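PDB 7BVW: AT5G66160 protein from Arabidopsis thaliana, which probably acts as a receptor sorting proteins to the protein storage vacuole, with a zinc-binding RING-H2 domain, the part described here, that functions as an E3 ligase. Local coordinates for residues T18-A23 with Y38-S43; T30-L35 with H51-N56. All blocks are in the same frame, centred on the assembly; numbering follows the deposited sequence.

How the contacts relate
From the N terminus, strand 16-18 leads into segment 18-23 and helix 21-27, and the chain then passes through 30-35 before returning at 38-43. Contact 1 closes that first loop, fastening the end of the N-terminal strand to the turn that precedes strand 43-46. Strand 43-46 and the loop after it bring the chain to 51-56, where contact 2 closes a second loop onto 30-35 through a shared zinc ion. Because the segments alternate along the sequence, the two loops cross. They also touch: E42 of contact 1 meets H54 of contact 2, and the S43 and L55 backbones pair, tying the three-stranded sheet to the first zinc site.

Contact 1: T18-A23 with Y38-S43; sequences TFTDSA and YRFGES
The carbonyl O of E42 is met by two groups of 18-23: F19 N at 2.8 Å in a nearly straight hydrogen bond (166°), and T18 CA in a C-H...O contact of 3.2 Å. The exchange is returned by G41 N, 2.8 Å from F19 O, while F40 CA approaches that same oxygen. G41 suits its place in the type II turn from R39 to E42, where a CB would be jammed against the preceding carbonyl. Beside these bonds lies the F19 ring. With CG anti to the backbone N (chi1 -170°), it turns one face to Y38 CB, which sits 3.5 Å from the ring centroid in a CH-pi contact, and R39 O is 3.6 Å from F19 CD2. An alanine here would probably open a gap beside Y38 CB and the turn, and take from H24, which with E29 binds a further zinc ion, the ring it meets here. Further out, T20 CG2 touches F40 CE1 at 3.9 Å. E42 steadies the turn with its side chain, since OE1 takes R39 N at 2.9 Å from above the carboxylate plane and also pairs with H54 NE2. T18 and S43 form a non-hydrogen-bonded antiparallel pair where strand 16-18, an outer strand of the small antiparallel sheet of this RING-H2 domain, runs beside strand 43-46.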
ATOM      1  N   THR A  18      -4.007 -10.378   4.373  1.00 24.29           N
ATOM      2  CA  THR A  18      -3.023 -11.412   4.080  1.00 27.68           C
ATOM      3  C   THR A  18      -3.260 -11.974   2.682  1.00 25.29           C
ATOM      4  O   THR A  18      -4.406 -12.188   2.276  1.00 22.39           O
ATOM      5  CB  THR A  18      -3.095 -12.537   5.120  1.00 31.61           C
ATOM      6  OG1 THR A  18      -2.785 -12.018   6.420  1.00 34.47           O
ATOM      7  CG2 THR A  18      -2.114 -13.649   4.783  1.00 32.76           C
ATOM      8  N   PHE A  19      -2.171 -12.204   1.947  1.00 25.55           N
ATOM      9  CA  PHE A  19      -2.259 -12.742   0.591  1.00 22.27           C
ATOM     10  C   PHE A  19      -2.598 -14.226   0.664  1.00 22.29           C
ATOM     11  O   PHE A  19      -1.725 -15.069   0.875  1.00 24.27           O
ATOM     12  CB  PHE A  19      -0.955 -12.511  -0.164  1.00 20.39           C
ATOM     13  CG  PHE A  19      -1.040 -12.830  -1.633  1.00 20.23           C
ATOM     14  CD1 PHE A  19      -1.500 -11.884  -2.537  1.00 17.49           C
ATOM     15  CD2 PHE A  19      -0.666 -14.076  -2.110  1.00 21.83           C
ATOM     16  CE1 PHE A  19      -1.582 -12.176  -3.888  1.00 19.32           C
ATOM     17  CE2 PHE A  19      -0.745 -14.372  -3.457  1.00 22.03           C
ATOM     18  CZ  PHE A  19      -1.202 -13.421  -4.349  1.00 21.14           C
ATOM     19  N   THR A  20      -3.875 -14.550   0.492  1.00 20.67           N
ATOM     20  CA  THR A  20      -4.360 -15.923   0.471  1.00 25.08           C
ATOM     21  C   THR A  20      -5.130 -16.170  -0.824  1.00 25.76           C
ATOM     22  O   THR A  20      -5.145 -15.331  -1.729  1.00 21.46           O
ATOM     23  CB  THR A  20      -5.236 -16.210   1.694  1.00 29.61           C
ATOM     24  OG1 THR A  20      -6.274 -15.226   1.779  1.00 27.76           O
ATOM     25  CG2 THR A  20      -4.403 -16.171   2.966  1.00 32.57           C
ATOM     26  N   ASP A  21      -5.774 -17.340  -0.901  1.00 23.81           N
ATOM     27  CA  ASP A  21      -6.558 -17.680  -2.086  1.00 32.29           C
ATOM     28  C   ASP A  21      -7.656 -16.654  -2.340  1.00 34.04           C
ATOM     29  O   ASP A  21      -7.965 -16.332  -3.493  1.00 31.99           O
ATOM     30  CB  ASP A  21      -7.163 -19.073  -1.935  1.00 28.96           C
ATOM     31  CG  ASP A  21      -6.118 -20.171  -1.979  1.00 28.19           C
ATOM     32  OD1 ASP A  21      -5.071 -19.964  -2.623  1.00 27.90           O
ATOM     33  OD2 ASP A  21      -6.352 -21.241  -1.377  1.00 29.73           O
ATOM     34  N   SER A  22      -8.253 -16.127  -1.270  1.00 35.76           N
ATOM     35  CA  SER A  22      -9.323 -15.148  -1.420  1.00 37.56           C
ATOM     36  C   SER A  22      -8.792 -13.829  -1.967  1.00 36.12           C
ATOM     37  O   SER A  22      -9.350 -13.270  -2.918  1.00 36.72           O
ATOM     38  CB  SER A  22     -10.023 -14.939  -0.077  1.00 42.23           C
ATOM     39  OG  SER A  22     -10.963 -13.882  -0.148  1.00 48.37           O
ATOM     40  N   ALA A  23      -7.710 -13.315  -1.381  1.00 32.58           N
ATOM     41  CA  ALA A  23      -7.155 -12.043  -1.829  1.00 28.27           C
ATOM     42  C   ALA A  23      -6.381 -12.168  -3.135  1.00 30.08           C
ATOM     43  O   ALA A  23      -6.101 -11.142  -3.768  1.00 30.41           O
ATOM     44  CB  ALA A  23      -6.249 -11.454  -0.745  1.00 25.55           C
ATOM     45  N   TYR A  38       3.864 -11.572  -5.048  1.00 19.26           N
ATOM     46  CA  TYR A  38       3.325 -11.882  -3.731  1.00 18.18           C
ATOM     47  C   TYR A  38       3.423 -13.377  -3.453  1.00 21.09           C
ATOM     48  O   TYR A  38       3.224 -14.208  -4.343  1.00 22.76           O
ATOM     49  CB  TYR A  38       1.865 -11.431  -3.619  1.00 16.92           C
ATOM     50  CG  TYR A  38       1.630  -9.941  -3.771  1.00 15.72           C
ATOM     51  CD1 TYR A  38       2.235  -9.023  -2.918  1.00 14.89           C
ATOM     52  CD2 TYR A  38       0.775  -9.453  -4.753  1.00 16.79           C
ATOM     53  CE1 TYR A  38       2.007  -7.655  -3.055  1.00 19.37           C
ATOM     54  CE2 TYR A  38       0.542  -8.093  -4.896  1.00 19.27           C
ATOM     55  CZ  TYR A  38       1.159  -7.200  -4.044  1.00 18.28           C
ATOM     56  OH  TYR A  38       0.921  -5.851  -4.185  1.00 16.77           O
ATOM     57  N   ARG A  39       3.747 -13.712  -2.209  1.00 23.23           N
ATOM     58  CA  ARG A  39       3.796 -15.092  -1.753  1.00 25.60           C
ATOM     59  C   ARG A  39       2.676 -15.337  -0.750  1.00 22.51           C
ATOM     60  O   ARG A  39       2.230 -14.418  -0.058  1.00 19.75           O
ATOM     61  CB  ARG A  39       5.153 -15.421  -1.120  1.00 30.50           C
ATOM     62  CG  ARG A  39       6.329 -15.397  -2.093  1.00 34.79           C
ATOM     63  CD  ARG A  39       7.587 -15.968  -1.448  1.00 41.45           C
ATOM     64  NE  ARG A  39       8.703 -16.071  -2.388  1.00 48.87           N
ATOM     65  CZ  ARG A  39       9.725 -15.221  -2.442  1.00 51.30           C
ATOM     66  NH1 ARG A  39      10.690 -15.401  -3.334  1.00 51.25           N
ATOM     67  NH2 ARG A  39       9.786 -14.195  -1.603  1.00 51.32           N
ATOM     68  N   PHE A  40       2.224 -16.587  -0.686  1.00 22.39           N
ATOM     69  CA  PHE A  40       1.136 -16.952   0.212  1.00 31.19           C
ATOM     70  C   PHE A  40       1.487 -16.605   1.653  1.00 26.65           C
ATOM     71  O   PHE A  40       2.560 -16.963   2.148  1.00 27.31           O
ATOM     72  CB  PHE A  40       0.829 -18.447   0.087  1.00 37.02           C
ATOM     73  CG  PHE A  40      -0.100 -18.967   1.151  1.00 45.05           C
ATOM     74  CD1 PHE A  40      -1.472 -18.867   0.999  1.00 47.22           C
ATOM     75  CD2 PHE A  40       0.401 -19.559   2.301  1.00 46.89           C
ATOM     76  CE1 PHE A  40      -2.327 -19.344   1.976  1.00 47.52           C
ATOM     77  CE2 PHE A  40      -0.449 -20.034   3.281  1.00 48.93           C
ATOM     78  CZ  PHE A  40      -1.814 -19.928   3.117  1.00 48.96           C
ATOM     79  N   GLY A  41       0.579 -15.902   2.326  1.00 24.01           N
ATOM     80  CA  GLY A  41       0.761 -15.536   3.711  1.00 23.68           C
ATOM     81  C   GLY A  41       1.363 -14.169   3.945  1.00 24.65           C
ATOM     82  O   GLY A  41       1.434 -13.733   5.101  1.00 22.43           O
ATOM     83  N   GLU A  42       1.802 -13.478   2.895  1.00 22.43           N
ATOM     84  CA  GLU A  42       2.381 -12.159   3.075  1.00 20.40           C
ATOM     85  C   GLU A  42       1.314 -11.148   3.483  1.00 20.49           C
ATOM     86  O   GLU A  42       0.116 -11.331   3.248  1.00 20.77           O
ATOM     87  CB  GLU A  42       3.073 -11.698   1.796  1.00 18.10           C
ATOM     88  CG  GLU A  42       4.364 -12.426   1.497  1.00 23.62           C
ATOM     89  CD  GLU A  42       5.020 -11.926   0.229  1.00 28.20           C
ATOM     90  OE1 GLU A  42       4.313 -11.328  -0.607  1.00 29.66           O
ATOM     91  OE2 GLU A  42       6.242 -12.129   0.079  1.00 30.61           O
ATOM     92  N   SER A  43       1.771 -10.063   4.098  1.00 16.48           N
ATOM     93  CA  SER A  43       0.902  -8.988   4.557  1.00 20.41           C
ATOM     94  C   SER A  43       0.880  -7.869   3.525  1.00 20.44           C
ATOM     95  O   SER A  43       1.935  -7.395   3.093  1.00 19.68           O
ATOM     96  CB  SER A  43       1.369  -8.444   5.908  1.00 24.67           C
ATOM     97  OG  SER A  43       1.171  -9.397   6.942  1.00 28.31           O
TER

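Contact 2: T30-L35 with H51-N56; sequences TCAICL and HAFHLN. With ZN (zinc ion), chain C; ZN (zinc ion), chain D.
C31, C34 and H54 pack tightly round one zinc ion, with C31 SG and C34 SG each 2.4 Å from the metal and H54 ND1 at 2.3 Å. C34 SG lies between its backbone N and carbonyl carbon (chi1 68°), and from there meets the H54 ring at its edge, in plane. Soft thiolate sulfurs suit zinc, and C31 SG also accepts H54 N at 3.5 Å and, weakly, I33 N, bonds that would probably spread some of its negative charge. This is the first site of the RING-H2 cross-brace, in which the C31-C34 knuckle shares its metal with H54, whose NE2 is held by E42 OE1, and C57, whereas H51, three residues before H54, serves the second zinc ion with C49, C69 and C72. Beyond the metal, I33 crosses F53 at about a right angle, I33 CG1 lying 3.6 Å from F53 CD2, and these branched and aromatic side chains also reach I58 of helix 55-65. Toward A32, which is exposed, the fit is looser: its small CB stands 4.2 Å from F53 CE2 at the ring edge, and a water bridges the backbones, accepting from A32 N at 3.0 Å and lying 2.8 Å from A52 O.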
ATOM      1  N   THR A  30       1.883  -8.947  -8.211  1.00 16.26           N
ATOM      2  CA  THR A  30       3.206  -8.411  -7.933  1.00 19.03           C
ATOM      3  C   THR A  30       3.103  -7.066  -7.229  1.00 14.44           C
ATOM      4  O   THR A  30       2.219  -6.262  -7.535  1.00 15.79           O
ATOM      5  CB  THR A  30       4.011  -8.261  -9.234  1.00 21.45           C
ATOM      6  OG1 THR A  30       3.976  -9.495  -9.961  1.00 25.92           O
ATOM      7  CG2 THR A  30       5.459  -7.897  -8.947  1.00 20.66           C
ATOM      8  N   CYS A  31       4.011  -6.832  -6.285  1.00 15.85           N
ATOM      9  CA  CYS A  31       4.139  -5.530  -5.642  1.00 16.38           C
ATOM     10  C   CYS A  31       4.958  -4.605  -6.535  1.00 19.96           C
ATOM     11  O   CYS A  31       6.100  -4.921  -6.881  1.00 21.70           O
ATOM     12  CB  CYS A  31       4.795  -5.675  -4.271  1.00 12.95           C
ATOM     13  SG  CYS A  31       5.091  -4.109  -3.433  1.00 14.16           S
ATOM     14  N   ALA A  32       4.378  -3.458  -6.902  1.00 20.47           N
ATOM     15  CA  ALA A  32       5.054  -2.530  -7.803  1.00 18.59           C
ATOM     16  C   ALA A  32       6.234  -1.826  -7.146  1.00 19.46           C
ATOM     17  O   ALA A  32       7.091  -1.288  -7.855  1.00 17.28           O
ATOM     18  CB  ALA A  32       4.062  -1.490  -8.327  1.00 16.33           C
ATOM     19  N   ILE A  33       6.302  -1.819  -5.815  1.00 20.92           N
ATOM     20  CA  ILE A  33       7.352  -1.077  -5.124  1.00 20.31           C
ATOM     21  C   ILE A  33       8.656  -1.866  -5.100  1.00 19.41           C
ATOM     22  O   ILE A  33       9.743  -1.294  -5.247  1.00 21.16           O
ATOM     23  CB  ILE A  33       6.878  -0.702  -3.707  1.00 16.55           C
ATOM     24  CG1 ILE A  33       5.698   0.273  -3.788  1.00 15.35           C
ATOM     25  CG2 ILE A  33       8.010  -0.097  -2.897  1.00 17.46           C
ATOM     26  CD1 ILE A  33       5.222   0.774  -2.443  1.00 14.37           C
ATOM     27  N   CYS A  34       8.579  -3.186  -4.923  1.00 18.85           N
ATOM     28  CA  CYS A  34       9.768  -4.025  -4.862  1.00 16.73           C
ATOM     29  C   CYS A  34       9.888  -4.998  -6.027  1.00 17.20           C
ATOM     30  O   CYS A  34      10.931  -5.650  -6.156  1.00 17.67           O
ATOM     31  CB  CYS A  34       9.801  -4.812  -3.542  1.00 17.91           C
ATOM     32  SG  CYS A  34       8.527  -6.080  -3.393  1.00 19.09           S
ATOM     33  N   LEU A  35       8.857  -5.112  -6.867  1.00 13.42           N
ATOM     34  CA  LEU A  35       8.807  -5.943  -8.072  1.00 15.54           C
ATOM     35  C   LEU A  35       8.779  -7.437  -7.775  1.00 18.69           C
ATOM     36  O   LEU A  35       8.874  -8.245  -8.708  1.00 18.13           O
ATOM     37  CB  LEU A  35       9.963  -5.638  -9.032  1.00 13.86           C
ATOM     38  CG  LEU A  35      10.092  -4.199  -9.531  1.00 15.30           C
ATOM     39  CD1 LEU A  35      11.056  -4.139 -10.716  1.00 13.31           C
ATOM     40  CD2 LEU A  35       8.733  -3.612  -9.901  1.00 15.08           C
ATOM     41  N   HIS A  51      -5.165   0.246  -5.348  1.00 22.29           N
ATOM     42  CA  HIS A  51      -3.899  -0.439  -5.581  1.00 19.68           C
ATOM     43  C   HIS A  51      -3.364  -0.987  -4.266  1.00 19.48           C
ATOM     44  O   HIS A  51      -3.386  -0.298  -3.241  1.00 18.45           O
ATOM     45  CB  HIS A  51      -2.864   0.495  -6.212  1.00 19.75           C
ATOM     46  CG  HIS A  51      -3.239   0.976  -7.578  1.00 19.58           C
ATOM     47  ND1 HIS A  51      -3.484   2.303  -7.857  1.00 19.65           N
ATOM     48  CD2 HIS A  51      -3.415   0.310  -8.743  1.00 20.16           C
ATOM     49  CE1 HIS A  51      -3.790   2.435  -9.135  1.00 22.53           C
ATOM     50  NE2 HIS A  51      -3.755   1.239  -9.695  1.00 22.59           N
ATOM     51  N   ALA A  52      -2.881  -2.226  -4.302  1.00 18.67           N
ATOM     52  CA  ALA A  52      -2.373  -2.899  -3.118  1.00 18.12           C
ATOM     53  C   ALA A  52      -0.872  -3.130  -3.236  1.00 15.77           C
ATOM     54  O   ALA A  52      -0.315  -3.225  -4.333  1.00 16.62           O
ATOM     55  CB  ALA A  52      -3.094  -4.230  -2.890  1.00 16.05           C
ATOM     56  N   PHE A  53      -0.221  -3.213  -2.078  1.00 17.01           N
ATOM     57  CA  PHE A  53       1.221  -3.397  -2.020  1.00 14.80           C
ATOM     58  C   PHE A  53       1.563  -4.268  -0.824  1.00 16.59           C
ATOM     59  O   PHE A  53       0.727  -4.514   0.048  1.00 14.98           O
ATOM     60  CB  PHE A  53       1.965  -2.060  -1.900  1.00 13.48           C
ATOM     61  CG  PHE A  53       1.559  -1.034  -2.919  1.00 15.12           C
ATOM     62  CD1 PHE A  53       0.478  -0.198  -2.691  1.00 15.28           C
ATOM     63  CD2 PHE A  53       2.273  -0.889  -4.095  1.00 14.72           C
ATOM     64  CE1 PHE A  53       0.107   0.749  -3.626  1.00 16.61           C
ATOM     65  CE2 PHE A  53       1.905   0.058  -5.031  1.00 16.15           C
ATOM     66  CZ  PHE A  53       0.820   0.880  -4.796  1.00 15.61           C
ATOM     67  N   HIS A  54       2.810  -4.732  -0.790  1.00 14.02           N
ATOM     68  CA  HIS A  54       3.384  -5.225   0.453  1.00 15.04           C
ATOM     69  C   HIS A  54       3.213  -4.165   1.534  1.00 13.62           C
ATOM     70  O   HIS A  54       3.464  -2.979   1.299  1.00 12.65           O
ATOM     71  CB  HIS A  54       4.871  -5.554   0.263  1.00 14.95           C
ATOM     72  CG  HIS A  54       5.127  -6.877  -0.389  1.00 14.52           C
ATOM     73  ND1 HIS A  54       6.105  -7.059  -1.342  1.00 15.03           N
ATOM     74  CD2 HIS A  54       4.548  -8.087  -0.207  1.00 14.39           C
ATOM     75  CE1 HIS A  54       6.110  -8.322  -1.729  1.00 16.59           C
ATOM     76  NE2 HIS A  54       5.173  -8.968  -1.056  1.00 15.65           N
ATOM     77  N   LEU A  55       2.762  -4.596   2.715  1.00 13.39           N
ATOM     78  CA  LEU A  55       2.536  -3.657   3.810  1.00 13.56           C
ATOM     79  C   LEU A  55       3.806  -2.878   4.139  1.00 15.59           C
ATOM     80  O   LEU A  55       3.778  -1.650   4.269  1.00 16.12           O
ATOM     81  CB  LEU A  55       2.019  -4.404   5.040  1.00 14.81           C
ATOM     82  CG  LEU A  55       1.717  -3.578   6.296  1.00 15.05           C
ATOM     83  CD1 LEU A  55       0.478  -4.128   6.977  1.00 14.94           C
ATOM     84  CD2 LEU A  55       2.896  -3.571   7.271  1.00 15.33           C
ATOM     85  N   ASN A  56       4.937  -3.578   4.259  1.00 15.52           N
ATOM     86  CA  ASN A  56       6.194  -2.908   4.580  1.00 17.39           C
ATOM     87  C   ASN A  56       6.635  -1.973   3.461  1.00 16.50           C
ATOM     88  O   ASN A  56       7.250  -0.933   3.720  1.00 14.10           O
ATOM     89  CB  ASN A  56       7.283  -3.942   4.867  1.00 21.51           C
ATOM     90  CG  ASN A  56       7.191  -4.507   6.264  1.00 29.30           C
ATOM     91  OD1 ASN A  56       6.644  -3.874   7.166  1.00 32.38           O
ATOM     92  ND2 ASN A  56       7.741  -5.699   6.457  1.00 31.62           N
TER
HETATM   93 ZN    ZN C 401       6.856  -5.036  -2.077  1.00 18.25          ZN
HETATM   94 ZN    ZN D 402      -3.074   4.060  -6.940  1.00 20.98          ZN
HETATM   95  O   HOH W   1       1.380  -3.442  -6.534  1.00 17.97           O